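Long-range contacts in histidine kinase (Methanosarcina mazei, PDB 3LI9), which is probably a membrane-bound sensor kinase that transfers phosphate from ATP to a protein histidine, with this chain forming its extracellular double Cache (PDC-fold) sensor domain: residues A[30-34]-A[256-261]; A[50-55]-A[84-88]; A[75-81]-A[102-107]; A[248-252]-A[264-269]. All coordinates share one frame. Residue numbers count along the deposited sequence, not the author numbering.

Overall arrangement
The four contacts are strung along an elongated double Cache (PDC-fold) domain. Interactions 2 and 3 lie at one end and interaction 4 at the other, with centres 54 Å (2 to 4) and 44 Å (3 to 4) apart. Interaction 1 sits between them, 25 Å centre to centre from interaction 3 and 22 Å from interaction 4. It packs helix 13-48 on the turn of the hairpin whose strands pair in interaction 4. Interactions 2 and 3 touch, with centres 11 Å apart; F84 packs on Y79, and R55 on F103. In interaction 3 the Y76 side chain lies about 3 Å from a bound BTB molecule, probably from the crystallisation liquor, which may mark a pocket.

Interaction 1 (A[30-34]-A[256-261]); sequences DAQME and VKTGDF
The turn of the beta hairpin formed by strands 248-256 and 261-268 packs on helix 13-48, the long helix of this double Cache domain. D30, M33 and E34 of that helix make the contact. V256 ends the first strand. Its N donates to F261 O at 2.8 Å, and its CA lies 5.5 Å from that of D30. V256 CG1 meets SE of M33, a selenomethionine, at 3.5 Å. K257 turns the chain with helical angles (-53/-42). Its NZ makes a long salt bridge to E34 OE2 at 3.7 Å, and a water that donates to E34 OE2 also bonds weakly to NZ. T258 is extended (-78/108), with an m rotamer. It binds the t rotamer of D30 twice: N to OD1 at 2.9 Å and OG1 to OD1 at 2.6 Å. G259 has angles of 87/-7, where a CB would jam against the preceding carbonyl. D260 is left-handed (49/48), completing the reversal. F261 starts the return strand, and L139 touches both its ring and M33. M33 (mtp) sets its CE over one face of the F261 ring in a CH-pi contact, 4.2 Å from the centroid and 24° off the normal, and 3.3 Å from T258 O.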
loop_
_atom_site.group_PDB
_atom_site.type_symbol
_atom_site.label_atom_id
_atom_site.label_comp_id
_atom_site.label_asym_id
_atom_site.label_seq_id
_atom_site.Cartn_x
_atom_site.Cartn_y
_atom_site.Cartn_z
ATOM N N ASP A 30 -9.446 4.304 -3.853
ATOM C CA ASP A 30 -9.732 3.212 -2.937
ATOM C C ASP A 30 -10.210 1.940 -3.661
ATOM O O ASP A 30 -9.990 0.824 -3.178
ATOM C CB ASP A 30 -10.846 3.601 -1.983
ATOM C CG ASP A 30 -11.080 2.518 -0.906
ATOM O OD1 ASP A 30 -10.113 2.133 -0.241
ATOM O OD2 ASP A 30 -12.211 2.038 -0.745
ATOM N N ALA A 31 -10.896 2.116 -4.772
ATOM C CA ALA A 31 -11.525 0.923 -5.436
ATOM C C ALA A 31 -10.480 -0.140 -5.796
ATOM O O ALA A 31 -10.704 -1.310 -5.515
ATOM C CB ALA A 31 -12.312 1.353 -6.693
ATOM N N GLN A 32 -9.342 0.240 -6.384
ATOM C CA GLN A 32 -8.382 -0.759 -6.813
ATOM C C GLN A 32 -7.671 -1.264 -5.595
ATOM O O GLN A 32 -7.248 -2.407 -5.561
ATOM C CB GLN A 32 -7.352 -0.203 -7.771
ATOM C CG GLN A 32 -6.323 -1.238 -8.301
ATOM C CD GLN A 32 -6.946 -2.470 -9.007
ATOM O OE1 GLN A 32 -7.738 -2.336 -9.934
ATOM N NE2 GLN A 32 -6.631 -3.654 -8.523
HETATM N N MSE A 33 -7.577 -0.444 -4.574
HETATM C CA MSE A 33 -6.924 -0.975 -3.349
HETATM C C MSE A 33 -7.790 -2.068 -2.677
HETATM O O MSE A 33 -7.253 -3.015 -2.115
HETATM C CB MSE A 33 -6.605 0.199 -2.354
HETATM C CG MSE A 33 -5.680 1.150 -3.085
HETATM SE SE MSE A 33 -5.393 2.739 -1.943
HETATM C CE MSE A 33 -4.495 1.988 -0.441
ATOM N N GLU A 34 -9.101 -1.906 -2.663
ATOM C CA GLU A 34 -9.975 -2.891 -2.074
ATOM C C GLU A 34 -9.843 -4.194 -2.924
ATOM O O GLU A 34 -9.929 -5.305 -2.393
ATOM C CB GLU A 34 -11.435 -2.402 -2.085
ATOM C CG GLU A 34 -11.619 -1.176 -1.212
ATOM C CD GLU A 34 -12.913 -1.103 -0.402
ATOM O OE1 GLU A 34 -13.702 -2.058 -0.303
ATOM O OE2 GLU A 34 -13.187 -0.015 0.157
ATOM N N VAL A 256 -8.694 7.687 2.232
ATOM C CA VAL A 256 -8.810 6.489 1.369
ATOM C C VAL A 256 -9.035 5.353 2.297
ATOM O O VAL A 256 -8.157 5.031 3.037
ATOM C CB VAL A 256 -7.470 6.355 0.595
ATOM C CG1 VAL A 256 -7.420 5.021 -0.181
ATOM C CG2 VAL A 256 -7.394 7.522 -0.417
ATOM N N LYS A 257 -10.234 4.741 2.256
ATOM C CA LYS A 257 -10.707 3.789 3.279
ATOM C C LYS A 257 -9.697 2.669 3.515
ATOM O O LYS A 257 -9.468 2.269 4.636
ATOM C CB LYS A 257 -12.041 3.202 2.726
ATOM C CG LYS A 257 -12.852 2.407 3.651
ATOM C CD LYS A 257 -14.247 2.166 2.980
ATOM C CE LYS A 257 -15.029 1.154 3.769
ATOM N NZ LYS A 257 -14.298 -0.144 3.661
ATOM N N THR A 258 -9.094 2.136 2.453
ATOM C CA THR A 258 -8.158 1.028 2.584
ATOM C C THR A 258 -6.820 1.612 3.077
ATOM O O THR A 258 -6.141 2.343 2.379
ATOM C CB THR A 258 -7.992 0.315 1.232
ATOM O OG1 THR A 258 -9.274 -0.127 0.842
ATOM C CG2 THR A 258 -7.067 -0.941 1.411
ATOM N N GLY A 259 -6.479 1.348 4.334
ATOM C CA GLY A 259 -5.243 1.872 4.883
ATOM C C GLY A 259 -5.300 3.279 5.489
ATOM O O GLY A 259 -4.299 3.725 6.062
ATOM N N ASP A 260 -6.415 3.973 5.351
ATOM C CA ASP A 260 -6.480 5.422 5.719
ATOM C C ASP A 260 -5.343 6.221 5.125
ATOM O O ASP A 260 -4.660 6.990 5.808
ATOM C CB ASP A 260 -6.477 5.528 7.246
ATOM C CG ASP A 260 -7.907 5.241 7.825
ATOM O OD1 ASP A 260 -8.928 5.325 7.078
ATOM O OD2 ASP A 260 -7.969 4.963 9.033
ATOM N N PHE A 261 -5.105 6.024 3.817
ATOM C CA PHE A 261 -4.285 6.949 3.067
ATOM C C PHE A 261 -5.135 8.206 2.858
ATOM O O PHE A 261 -6.254 8.280 3.375
ATOM C CB PHE A 261 -3.926 6.324 1.698
ATOM C CG PHE A 261 -2.800 5.276 1.802
ATOM C CD1 PHE A 261 -2.546 4.637 3.022
ATOM C CD2 PHE A 261 -2.134 4.847 0.680
ATOM C CE1 PHE A 261 -1.511 3.622 3.176
ATOM C CE2 PHE A 261 -1.110 3.806 0.771
ATOM C CZ PHE A 261 -0.802 3.226 2.018
HETATM O O HOH W 1 -15.863 -0.541 0.881
#

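Interaction 2 (A[50-55]-A[84-88]); sequences YGSQDR and FDGRD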
loop_
_atom_site.group_PDB
_atom_site.type_symbol
_atom_site.label_atom_id
_atom_site.label_comp_id
_atom_site.label_asym_id
_atom_site.label_seq_id
_atom_site.Cartn_x
_atom_site.Cartn_y
_atom_site.Cartn_z
ATOM N N TYR A 50 -5.941 -25.630 2.339
ATOM C CA TYR A 50 -5.135 -26.423 1.441
ATOM C C TYR A 50 -4.369 -27.558 2.138
ATOM O O TYR A 50 -3.165 -27.484 2.400
ATOM C CB TYR A 50 -4.098 -25.500 0.799
ATOM C CG TYR A 50 -3.421 -26.034 -0.405
ATOM C CD1 TYR A 50 -4.155 -26.470 -1.509
ATOM C CD2 TYR A 50 -2.013 -26.106 -0.466
ATOM C CE1 TYR A 50 -3.483 -26.927 -2.670
ATOM C CE2 TYR A 50 -1.377 -26.514 -1.600
ATOM C CZ TYR A 50 -2.101 -26.921 -2.687
ATOM O OH TYR A 50 -1.431 -27.320 -3.818
ATOM N N GLY A 51 -5.032 -28.688 2.250
ATOM C CA GLY A 51 -4.386 -29.870 2.892
ATOM C C GLY A 51 -3.573 -30.708 1.923
ATOM O O GLY A 51 -2.935 -31.652 2.365
ATOM N N SER A 52 -3.623 -30.408 0.607
ATOM C CA SER A 52 -2.852 -31.144 -0.372
ATOM C C SER A 52 -1.351 -30.984 -0.177
ATOM O O SER A 52 -0.586 -31.821 -0.640
ATOM C CB SER A 52 -3.222 -30.776 -1.817
ATOM O OG SER A 52 -4.571 -31.231 -2.032
ATOM N N GLN A 53 -0.979 -29.848 0.390
ATOM C CA GLN A 53 0.360 -29.709 0.892
ATOM C C GLN A 53 1.399 -29.908 -0.219
ATOM O O GLN A 53 2.432 -30.502 -0.010
ATOM C CB GLN A 53 0.550 -30.682 2.098
ATOM C CG GLN A 53 -0.204 -30.160 3.270
ATOM C CD GLN A 53 -0.196 -31.123 4.443
ATOM O OE1 GLN A 53 -0.843 -30.849 5.450
ATOM N NE2 GLN A 53 0.533 -32.252 4.315
ATOM N N ASP A 54 1.122 -29.343 -1.405
ATOM C CA ASP A 54 1.972 -29.582 -2.602
ATOM C C ASP A 54 2.687 -28.241 -2.879
ATOM O O ASP A 54 2.026 -27.247 -3.270
ATOM C CB ASP A 54 1.070 -30.004 -3.774
ATOM C CG ASP A 54 1.832 -30.302 -5.060
ATOM O OD1 ASP A 54 2.908 -29.709 -5.311
ATOM O OD2 ASP A 54 1.315 -31.043 -5.973
ATOM N N ARG A 55 3.992 -28.184 -2.581
ATOM C CA ARG A 55 4.676 -26.861 -2.690
ATOM C C ARG A 55 4.762 -26.399 -4.099
ATOM O O ARG A 55 4.591 -25.152 -4.352
ATOM C CB ARG A 55 6.111 -26.910 -2.064
ATOM C CG ARG A 55 6.009 -27.078 -0.564
ATOM C CD ARG A 55 7.441 -27.003 0.109
ATOM N NE ARG A 55 7.328 -27.295 1.566
ATOM C CZ ARG A 55 8.065 -26.712 2.514
ATOM N NH1 ARG A 55 8.902 -25.702 2.207
ATOM N NH2 ARG A 55 7.937 -27.089 3.802
ATOM N N PHE A 84 3.113 -25.444 6.706
ATOM C CA PHE A 84 2.512 -25.729 5.426
ATOM C C PHE A 84 2.263 -27.224 5.270
ATOM O O PHE A 84 1.185 -27.633 4.814
ATOM C CB PHE A 84 3.434 -25.285 4.252
ATOM C CG PHE A 84 2.841 -25.592 2.891
ATOM C CD1 PHE A 84 1.743 -24.799 2.428
ATOM C CD2 PHE A 84 3.365 -26.566 2.078
ATOM C CE1 PHE A 84 1.159 -25.091 1.203
ATOM C CE2 PHE A 84 2.842 -26.866 0.808
ATOM C CZ PHE A 84 1.740 -26.089 0.367
ATOM N N ASP A 85 3.270 -28.038 5.635
ATOM C CA ASP A 85 3.243 -29.463 5.317
ATOM C C ASP A 85 4.008 -30.379 6.264
ATOM O O ASP A 85 4.129 -31.547 5.986
ATOM C CB ASP A 85 3.691 -29.715 3.874
ATOM C CG ASP A 85 5.190 -29.315 3.605
ATOM O OD1 ASP A 85 5.900 -28.962 4.547
ATOM O OD2 ASP A 85 5.654 -29.469 2.449
ATOM N N GLY A 86 4.520 -29.836 7.353
ATOM C CA GLY A 86 5.279 -30.599 8.344
ATOM C C GLY A 86 6.621 -31.087 7.809
ATOM O O GLY A 86 7.267 -31.940 8.464
ATOM N N ARG A 87 7.081 -30.553 6.659
ATOM C CA ARG A 87 8.256 -31.153 5.968
ATOM C C ARG A 87 9.362 -30.145 5.559
ATOM O O ARG A 87 10.016 -30.337 4.558
ATOM C CB ARG A 87 7.807 -31.946 4.746
ATOM C CG ARG A 87 6.970 -33.249 5.125
ATOM C CD ARG A 87 6.960 -34.269 3.965
ATOM N NE ARG A 87 6.719 -33.653 2.655
ATOM C CZ ARG A 87 7.600 -33.581 1.632
ATOM N NH1 ARG A 87 8.828 -34.086 1.718
ATOM N NH2 ARG A 87 7.251 -32.975 0.497
ATOM N N ASP A 88 9.568 -29.145 6.371
ATOM C CA ASP A 88 10.557 -28.105 6.074
ATOM C C ASP A 88 11.911 -28.761 5.897
ATOM O O ASP A 88 12.744 -28.293 5.160
ATOM C CB ASP A 88 10.656 -27.055 7.173
ATOM C CG ASP A 88 9.491 -26.090 7.217
ATOM O OD1 ASP A 88 8.563 -26.220 6.413
ATOM O OD2 ASP A 88 9.448 -25.259 8.093
HETATM O O HOH W 2 -1.022 -26.517 3.571
#
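F84, R55 and Q53 bury most of the surface between these two loops. The F84 ring lies beside the 50-55 backbone. Its CE2 is 3.7 Å from D54 N and 3.5 Å from R55 CG. Its CZ meets Y50 CE2 at 3.7 Å, rim to rim, with the ring planes at 39°. Y79 and F103 add two more rings to this cluster. R55 extends over the second loop and ends among acids. Its NE donates to D85 OD2 at 2.9 Å and its NH2 to D85 OD1 at 2.9 Å, a two-pronged salt bridge. NH2 also bonds D88 OD1 at 2.8 Å, while NH1 binds G101 O and H97. Q53, in a left-handed conformation (59/42), packs on F84 O and the D85 side chain: Q53 CG is 3.3 Å from F84 O, and Q53 CB is 3.7 Å from D85 CB. A water donates to both Y50 O and F84 O, tying the type I turn 50-53 to the other loop. D54 N-caps helix 55-67, its OD1 binding E57 N. D85 OD1 also accepts from R87 N at 2.9 Å. The arrangement is a salt-bridge network built on an Asx turn, at one end of the double Cache domain.

Interaction 3 (A[75-81]-A[102-107]); sequences VYLGYEP and RFVPYC
Strands 75-79 and 105-107 are antiparallel neighbours in the larger sheet of the PDC fold. Their axes run at 176° and approach to 4.8 Å. V75 pairs with C107 (hydrogen-bonded, CA-CA 5.4 Å) and Y76 with Y106 (non-hydrogen-bonded, 4.5 Å). V75 N donates to C107 O at 2.8 Å, and C107 N to V75 O at 2.9 Å. L77 N reaches P105 O at 3.2 Å. P105 has no N-H to return the bond to L77 O. Beyond it V104 is irregular (-135/47), and its CA lies 3.2 Å from L77 O. Y79 N bonds F103 O at 2.9 Å. Among side chains, Y76 CD2 touches Y106 CD1 at 3.7 Å. Y79 CE1 meets F103 CD2 at 3.8 Å, and L77 CD1 meets F103 CE2 at 4.0 Å. L77 and Y79 also pack on helix 13-48. The hydroxyls of Y76 (p) and Y106 (t) bind D154 and D170; Y76 OH also bonds BTB weakly. R102 pairs with D123. E80 OE2, hydrogen-bonded to Y128, lies 3.7 Å from R102 NH2, a long salt bridge by charge alone, out of the guanidinium plane. R102 also clasps one carbonyl: NE and NH2 donate to Y79 O at 2.9 and 3.0 Å.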
loop_
_atom_site.group_PDB
_atom_site.type_symbol
_atom_site.label_atom_id
_atom_site.label_comp_id
_atom_site.label_asym_id
_atom_site.label_seq_id
_atom_site.Cartn_x
_atom_site.Cartn_y
_atom_site.Cartn_z
ATOM N N VAL A 75 3.658 -11.786 -5.634
ATOM C CA VAL A 75 2.630 -12.518 -4.882
ATOM C C VAL A 75 3.413 -13.574 -4.087
ATOM O O VAL A 75 4.366 -14.197 -4.578
ATOM C CB VAL A 75 1.627 -13.276 -5.817
ATOM C CG1 VAL A 75 0.511 -14.074 -4.990
ATOM C CG2 VAL A 75 0.937 -12.301 -6.766
ATOM N N TYR A 76 3.005 -13.730 -2.819
ATOM C CA TYR A 76 3.834 -14.570 -1.961
ATOM C C TYR A 76 3.055 -15.264 -0.864
ATOM O O TYR A 76 1.959 -14.837 -0.475
ATOM C CB TYR A 76 5.012 -13.786 -1.408
ATOM C CG TYR A 76 4.638 -12.479 -0.705
ATOM C CD1 TYR A 76 4.322 -12.481 0.630
ATOM C CD2 TYR A 76 4.487 -11.281 -1.444
ATOM C CE1 TYR A 76 3.951 -11.281 1.309
ATOM C CE2 TYR A 76 4.117 -10.116 -0.810
ATOM C CZ TYR A 76 3.860 -10.120 0.549
ATOM O OH TYR A 76 3.518 -8.925 1.124
ATOM N N LEU A 77 3.699 -16.311 -0.293
ATOM C CA LEU A 77 3.158 -16.981 0.875
ATOM C C LEU A 77 4.369 -17.091 1.842
ATOM O O LEU A 77 5.546 -17.228 1.384
ATOM C CB LEU A 77 2.765 -18.420 0.483
ATOM C CG LEU A 77 1.584 -18.464 -0.503
ATOM C CD1 LEU A 77 1.447 -19.930 -1.019
ATOM C CD2 LEU A 77 0.288 -18.020 0.168
ATOM N N GLY A 78 4.115 -16.964 3.150
ATOM C CA GLY A 78 5.229 -17.182 4.091
ATOM C C GLY A 78 4.611 -17.951 5.277
ATOM O O GLY A 78 3.635 -17.528 5.820
ATOM N N TYR A 79 5.173 -19.119 5.618
ATOM C CA TYR A 79 4.622 -19.967 6.690
ATOM C C TYR A 79 5.566 -20.073 7.910
ATOM O O TYR A 79 6.777 -19.920 7.805
ATOM C CB TYR A 79 4.413 -21.346 6.167
ATOM C CG TYR A 79 3.163 -21.466 5.301
ATOM C CD1 TYR A 79 3.166 -21.051 3.965
ATOM C CD2 TYR A 79 1.968 -22.009 5.843
ATOM C CE1 TYR A 79 1.980 -21.195 3.187
ATOM C CE2 TYR A 79 0.798 -22.144 5.053
ATOM C CZ TYR A 79 0.842 -21.716 3.754
ATOM O OH TYR A 79 -0.298 -21.934 2.947
ATOM N N GLU A 80 4.932 -20.260 9.055
ATOM C CA GLU A 80 5.646 -20.654 10.281
ATOM C C GLU A 80 6.330 -21.981 10.064
ATOM O O GLU A 80 6.050 -22.778 9.191
ATOM C CB GLU A 80 4.601 -20.800 11.415
ATOM C CG GLU A 80 3.917 -19.548 11.830
ATOM C CD GLU A 80 4.855 -18.623 12.613
ATOM O OE1 GLU A 80 5.037 -18.852 13.824
ATOM O OE2 GLU A 80 5.385 -17.669 12.036
ATOM N N PRO A 81 7.315 -22.286 10.915
ATOM C CA PRO A 81 8.032 -23.555 10.807
ATOM C C PRO A 81 7.102 -24.755 10.797
ATOM O O PRO A 81 6.255 -24.883 11.685
ATOM C CB PRO A 81 8.916 -23.526 12.090
ATOM C CG PRO A 81 9.208 -22.106 12.263
ATOM C CD PRO A 81 7.855 -21.408 11.949
ATOM N N ARG A 102 11.516 -23.455 5.412
ATOM C CA ARG A 102 10.141 -22.901 5.622
ATOM C C ARG A 102 9.544 -22.590 4.247
ATOM O O ARG A 102 10.320 -22.234 3.324
ATOM C CB ARG A 102 10.115 -21.631 6.465
ATOM C CG ARG A 102 10.457 -21.939 7.959
ATOM C CD ARG A 102 10.623 -20.740 8.855
ATOM N NE ARG A 102 9.423 -19.888 8.926
ATOM C CZ ARG A 102 9.344 -18.832 9.681
ATOM N NH1 ARG A 102 10.404 -18.574 10.469
ATOM N NH2 ARG A 102 8.263 -18.024 9.663
ATOM N N PHE A 103 8.238 -22.757 4.085
ATOM C CA PHE A 103 7.618 -22.377 2.772
ATOM C C PHE A 103 7.410 -20.882 2.738
ATOM O O PHE A 103 6.478 -20.368 3.332
ATOM C CB PHE A 103 6.277 -23.114 2.580
ATOM C CG PHE A 103 5.790 -23.147 1.158
ATOM C CD1 PHE A 103 6.675 -23.333 0.084
ATOM C CD2 PHE A 103 4.415 -22.968 0.892
ATOM C CE1 PHE A 103 6.226 -23.398 -1.194
ATOM C CE2 PHE A 103 3.962 -23.004 -0.454
ATOM C CZ PHE A 103 4.876 -23.218 -1.491
ATOM N N VAL A 104 8.325 -20.180 2.023
ATOM C CA VAL A 104 8.342 -18.711 1.984
ATOM C C VAL A 104 8.528 -18.192 0.536
ATOM O O VAL A 104 9.358 -17.306 0.283
ATOM C CB VAL A 104 9.423 -18.122 2.946
ATOM C CG1 VAL A 104 8.943 -18.260 4.467
ATOM C CG2 VAL A 104 10.799 -18.763 2.695
ATOM N N PRO A 105 7.768 -18.747 -0.414
ATOM C CA PRO A 105 8.036 -18.373 -1.831
ATOM C C PRO A 105 7.584 -16.927 -2.160
ATOM O O PRO A 105 6.430 -16.557 -1.887
ATOM C CB PRO A 105 7.264 -19.427 -2.628
ATOM C CG PRO A 105 6.014 -19.744 -1.690
ATOM C CD PRO A 105 6.644 -19.699 -0.275
ATOM N N TYR A 106 8.484 -16.158 -2.789
ATOM C CA TYR A 106 8.168 -14.772 -3.220
ATOM C C TYR A 106 8.235 -14.800 -4.741
ATOM O O TYR A 106 9.334 -14.819 -5.324
ATOM C CB TYR A 106 9.197 -13.796 -2.625
ATOM C CG TYR A 106 9.008 -12.365 -3.088
ATOM C CD1 TYR A 106 7.777 -11.777 -3.015
ATOM C CD2 TYR A 106 10.088 -11.603 -3.556
ATOM C CE1 TYR A 106 7.577 -10.396 -3.413
ATOM C CE2 TYR A 106 9.894 -10.283 -3.947
ATOM C CZ TYR A 106 8.644 -9.689 -3.826
ATOM O OH TYR A 106 8.417 -8.405 -4.246
ATOM N N CYS A 107 7.075 -14.883 -5.390
ATOM C CA CYS A 107 6.999 -14.963 -6.858
ATOM C C CYS A 107 6.867 -13.523 -7.346
ATOM O O CYS A 107 5.927 -12.838 -6.974
ATOM C CB CYS A 107 5.799 -15.824 -7.227
ATOM S SG CYS A 107 5.643 -15.873 -9.041
HETATM O O HOH W 3 6.942 -23.726 6.575
#

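Interaction 4 (A[248-252]-A[264-269]); sequences TVIMF and VLVVPK
Side chains pack side by side across strands 248-252 and 264-268, which are antiparallel, with axes that cross at 158° and approach to 4.5 Å. V249 faces P268 (CA-CA 4.2 Å) and M251 faces V266 (4.5 Å), both as non-hydrogen-bonded pairs. On their face, V249 CB rests 4.1 Å from V266 CG1. M251, a selenomethionine, wedges CG against V264 CG1 at 3.4 Å and sets CE 4.3 Å from V266 CG2. The strands form a beta hairpin at the centre of the four-stranded sheet of one Cache subdomain. Its hydrogen-bonded pairs are I250-V267 and F252-L265: I250 N to V267 O at 2.7 Å, V267 N to I250 O at 2.9 Å, F252 N to L265 O and L265 N to F252 O at 2.8 Å each. On their face the m rotamer of F252 lays its ring edge against V267, CE2 to CG2 at 3.6 Å. Helix 13-48 and M272 pack over F252. K269 begins the next helix; its N donates to T248 O at 3.0 Å. I250 CD1 fills the space beside K269 CB at 4.0 Å, while K269 NZ leads off to E239.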
loop_
_atom_site.group_PDB
_atom_site.type_symbol
_atom_site.label_atom_id
_atom_site.label_comp_id
_atom_site.label_asym_id
_atom_site.label_seq_id
_atom_site.Cartn_x
_atom_site.Cartn_y
_atom_site.Cartn_z
ATOM N N THR A 248 -3.568 32.643 0.083
ATOM C CA THR A 248 -4.041 31.564 0.944
ATOM C C THR A 248 -4.318 30.417 -0.042
ATOM O O THR A 248 -4.768 30.646 -1.185
ATOM C CB THR A 248 -5.287 31.985 1.798
ATOM O OG1 THR A 248 -4.914 33.050 2.709
ATOM C CG2 THR A 248 -5.817 30.831 2.677
ATOM N N VAL A 249 -3.889 29.218 0.348
ATOM C CA VAL A 249 -4.260 28.004 -0.430
ATOM C C VAL A 249 -5.006 27.198 0.591
ATOM O O VAL A 249 -4.743 27.273 1.792
ATOM C CB VAL A 249 -3.051 27.107 -1.004
ATOM C CG1 VAL A 249 -2.333 27.811 -2.200
ATOM C CG2 VAL A 249 -2.079 26.751 0.068
ATOM N N ILE A 250 -5.967 26.419 0.117
ATOM C CA ILE A 250 -6.683 25.551 1.009
ATOM C C ILE A 250 -6.287 24.137 0.603
ATOM O O ILE A 250 -6.273 23.868 -0.594
ATOM C CB ILE A 250 -8.178 25.695 0.762
ATOM C CG1 ILE A 250 -8.595 27.165 1.007
ATOM C CG2 ILE A 250 -8.964 24.864 1.794
ATOM C CD1 ILE A 250 -9.830 27.481 0.289
HETATM N N MSE A 251 -5.983 23.301 1.581
HETATM C CA MSE A 251 -5.663 21.890 1.276
HETATM C C MSE A 251 -6.897 21.125 1.778
HETATM O O MSE A 251 -7.157 21.098 3.017
HETATM C CB MSE A 251 -4.354 21.582 1.978
HETATM C CG MSE A 251 -4.155 20.228 2.480
HETATM SE SE MSE A 251 -2.325 20.053 3.175
HETATM C CE MSE A 251 -1.516 21.216 2.014
ATOM N N PHE A 252 -7.574 20.437 0.845
ATOM C CA PHE A 252 -8.692 19.578 1.162
ATOM C C PHE A 252 -8.189 18.132 1.193
ATOM O O PHE A 252 -7.478 17.718 0.245
ATOM C CB PHE A 252 -9.756 19.648 0.137
ATOM C CG PHE A 252 -10.380 21.015 -0.025
ATOM C CD1 PHE A 252 -11.560 21.304 0.655
ATOM C CD2 PHE A 252 -9.815 21.923 -0.911
ATOM C CE1 PHE A 252 -12.164 22.610 0.459
ATOM C CE2 PHE A 252 -10.408 23.180 -1.138
ATOM C CZ PHE A 252 -11.551 23.511 -0.431
ATOM N N VAL A 264 -5.382 14.509 -1.443
ATOM C CA VAL A 264 -5.312 15.934 -1.076
ATOM C C VAL A 264 -5.451 16.797 -2.319
ATOM O O VAL A 264 -4.765 16.602 -3.349
ATOM C CB VAL A 264 -3.974 16.251 -0.354
ATOM C CG1 VAL A 264 -3.977 17.714 0.140
ATOM C CG2 VAL A 264 -3.752 15.327 0.795
ATOM N N LEU A 265 -6.364 17.752 -2.272
ATOM C CA LEU A 265 -6.474 18.722 -3.341
ATOM C C LEU A 265 -5.982 20.065 -2.790
ATOM O O LEU A 265 -6.375 20.458 -1.653
ATOM C CB LEU A 265 -7.946 18.977 -3.712
ATOM C CG LEU A 265 -8.705 18.231 -4.749
ATOM C CD1 LEU A 265 -10.124 18.867 -4.864
ATOM C CD2 LEU A 265 -7.974 18.165 -6.085
ATOM N N VAL A 266 -5.141 20.744 -3.565
ATOM C CA VAL A 266 -4.574 22.015 -3.089
ATOM C C VAL A 266 -5.124 23.105 -4.034
ATOM O O VAL A 266 -4.947 23.032 -5.242
ATOM C CB VAL A 266 -3.032 22.020 -3.127
ATOM C CG1 VAL A 266 -2.460 23.395 -2.758
ATOM C CG2 VAL A 266 -2.447 20.949 -2.181
ATOM N N VAL A 267 -5.878 24.052 -3.467
ATOM C CA VAL A 267 -6.612 25.006 -4.272
ATOM C C VAL A 267 -6.301 26.423 -3.741
ATOM O O VAL A 267 -6.491 26.677 -2.547
ATOM C CB VAL A 267 -8.115 24.864 -4.036
ATOM C CG1 VAL A 267 -8.835 25.785 -4.955
ATOM C CG2 VAL A 267 -8.629 23.437 -4.311
ATOM N N PRO A 268 -5.873 27.297 -4.631
ATOM C CA PRO A 268 -5.630 28.698 -4.295
ATOM C C PRO A 268 -6.988 29.334 -3.989
ATOM O O PRO A 268 -7.897 29.296 -4.839
ATOM C CB PRO A 268 -5.058 29.266 -5.585
ATOM C CG PRO A 268 -4.555 28.096 -6.337
ATOM C CD PRO A 268 -5.554 27.019 -6.035
ATOM N N LYS A 269 -7.134 29.869 -2.787
ATOM C CA LYS A 269 -8.414 30.357 -2.339
ATOM C C LYS A 269 -8.971 31.419 -3.256
ATOM O O LYS A 269 -10.173 31.412 -3.582
ATOM C CB LYS A 269 -8.297 30.915 -0.933
ATOM C CG LYS A 269 -9.629 31.455 -0.360
ATOM C CD LYS A 269 -9.480 31.623 1.180
ATOM C CE LYS A 269 -10.833 31.917 1.860
ATOM N NZ LYS A 269 -10.710 32.049 3.387
#